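Ferulic acid decarboxylase 1 (PDB 4ZAD) catalyses the decarboxylation of alpha,beta-unsaturated aromatic acids, probably including ferulic, coumaric and cinnamic acid, to vinyl products, using prenylated FMN and manganese. Local coordinates at residues V254-E258 with T259-E263. Residues are numbered along the deposited sequence; the frame is centred on the assembly and turned at random.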
loop_
_atom_site.group_PDB
_atom_site.type_symbol
_atom_site.label_atom_id
_atom_site.label_comp_id
_atom_site.label_asym_id
_atom_site.label_seq_id
_atom_site.Cartn_x
_atom_site.Cartn_y
_atom_site.Cartn_z
ATOM N N VAL A 254 21.697 24.141 29.443
ATOM C CA VAL A 254 20.982 23.385 30.459
ATOM C C VAL A 254 21.111 24.029 31.838
ATOM O O VAL A 254 22.082 24.745 32.146
ATOM C CB VAL A 254 21.475 21.865 30.585
ATOM C CG1 VAL A 254 21.366 21.080 29.249
ATOM C CG2 VAL A 254 22.893 21.732 31.155
ATOM N N VAL A 255 20.136 23.726 32.680
ATOM C CA VAL A 255 20.115 24.177 34.054
ATOM C C VAL A 255 19.856 22.999 34.991
ATOM O O VAL A 255 19.243 21.994 34.611
ATOM C CB VAL A 255 19.030 25.255 34.233
ATOM C CG1 VAL A 255 19.369 26.497 33.367
ATOM C CG2 VAL A 255 17.644 24.672 33.889
ATOM N N LYS A 256 20.339 23.126 36.219
ATOM C CA LYS A 256 20.117 22.118 37.245
ATOM C C LYS A 256 18.683 22.135 37.779
ATOM O O LYS A 256 18.082 23.183 37.971
ATOM C CB LYS A 256 21.100 22.343 38.386
ATOM C CG LYS A 256 21.228 21.189 39.373
ATOM C CD LYS A 256 21.969 21.640 40.659
ATOM C CE LYS A 256 21.308 21.116 41.993
ATOM N NZ LYS A 256 19.967 21.642 42.284
ATOM N N CYS A 257 18.123 20.964 38.034
ATOM C CA CYS A 257 16.807 20.914 38.694
ATOM C C CYS A 257 16.790 21.641 40.057
ATOM O O CYS A 257 17.840 21.878 40.654
ATOM C CB CYS A 257 16.354 19.466 38.866
ATOM S SG CYS A 257 15.903 18.680 37.326
ATOM N N GLU A 258 15.596 21.968 40.560
ATOM C CA GLU A 258 15.461 22.416 41.951
ATOM C C GLU A 258 15.682 21.364 43.020
ATOM O O GLU A 258 16.261 21.686 44.052
ATOM C CB GLU A 258 14.115 23.043 42.211
ATOM C CG GLU A 258 13.886 24.339 41.473
ATOM C CD GLU A 258 14.965 25.422 41.674
ATOM O OE1 GLU A 258 15.357 25.753 42.837
ATOM O OE2 GLU A 258 15.379 25.969 40.635
ATOM N N THR A 259 15.236 20.130 42.809
ATOM C CA THR A 259 15.223 19.107 43.887
ATOM C C THR A 259 16.009 17.831 43.605
ATOM O O THR A 259 15.966 16.905 44.425
ATOM C CB THR A 259 13.776 18.625 44.190
ATOM O OG1 THR A 259 13.285 17.881 43.061
ATOM C CG2 THR A 259 12.840 19.809 44.526
ATOM N N ASN A 260 16.663 17.734 42.441
ATOM C CA ASN A 260 17.742 16.767 42.269
ATOM C C ASN A 260 18.856 17.426 41.487
ATOM O O ASN A 260 18.731 18.608 41.193
ATOM C CB ASN A 260 17.273 15.423 41.680
ATOM C CG ASN A 260 16.552 15.556 40.350
ATOM O OD1 ASN A 260 17.176 15.862 39.314
ATOM N ND2 ASN A 260 15.228 15.281 40.359
ATOM N N ASP A 261 19.952 16.698 41.219
ATOM C CA ASP A 261 21.120 17.227 40.494
ATOM C C ASP A 261 21.089 16.866 39.001
ATOM O O ASP A 261 22.106 16.941 38.322
ATOM C CB ASP A 261 22.453 16.707 41.088
ATOM C CG ASP A 261 22.683 17.110 42.573
ATOM O OD1 ASP A 261 22.162 18.145 43.049
ATOM O OD2 ASP A 261 23.426 16.356 43.262
ATOM N N LEU A 262 19.937 16.463 38.477
ATOM C CA LEU A 262 19.818 16.302 37.033
ATOM C C LEU A 262 19.812 17.689 36.360
ATOM O O LEU A 262 19.370 18.692 36.937
ATOM C CB LEU A 262 18.562 15.511 36.646
ATOM C CG LEU A 262 18.361 14.074 37.180
ATOM C CD1 LEU A 262 16.905 13.517 36.946
ATOM C CD2 LEU A 262 19.368 13.143 36.596
ATOM N N GLU A 263 20.324 17.720 35.132
ATOM C CA GLU A 263 20.315 18.912 34.287
ATOM C C GLU A 263 19.275 18.770 33.218
ATOM O O GLU A 263 19.215 17.767 32.534
ATOM C CB GLU A 263 21.666 19.095 33.601
ATOM C CG GLU A 263 22.712 19.567 34.562
ATOM C CD GLU A 263 24.102 19.545 33.991
ATOM O OE1 GLU A 263 24.318 18.876 32.931
ATOM O OE2 GLU A 263 24.969 20.198 34.634
#
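The side-chain amide of Asn260 presents one face to Cys257, whose CB stands over it, while SG sits obliquely above OD1 at 3.7 Å. The two residues belong to the connection of a beta hairpin joining strands 253-256 and 263-265 within the Rift-related part of a UbiD-type decarboxylase. The edge of the amide is used differently: OD1 accepts the backbone N-H of Leu262 on an in-plane lone pair, N to OD1 2.9 Å, an Asx turn within the hairpin loop, and ND2 makes a weak bond to the carbonyl of Phe216. With CG between the backbone N and the carbonyl carbon (chi1 56°), the Asn260 amide is turned back toward Cys257, and OD1 can meet the N-H two residues on. Lys256 and Glu263 form a non-hydrogen-bonded antiparallel pair, and the loop is closed by a nearly straight bond from Cys257 N to Leu262 O (2.8 Å, 167°). At the strand end, Val254 CG2 lies over a face of the Glu263 carboxylate, 3.7 Å from OE1; the Val254 side chain also lies about 4 Å from that of Trp175, a prenylated-FMN-binding residue. The turn is tied to the surrounding fold by a salt bridge from Glu258 OE2 to Lys129 and a hydrogen bond between Thr259 OG1 and Glu273 of strand 270-277. The Lys256 side chain runs alongside that of Asp261, pointing the same way, with CE 3.3 Å from Asp261 OD1; bends at chi3 and chi4 bring NZ to Cys257 O at 2.7 Å and, weakly, to Asn260 O at 3.5 Å.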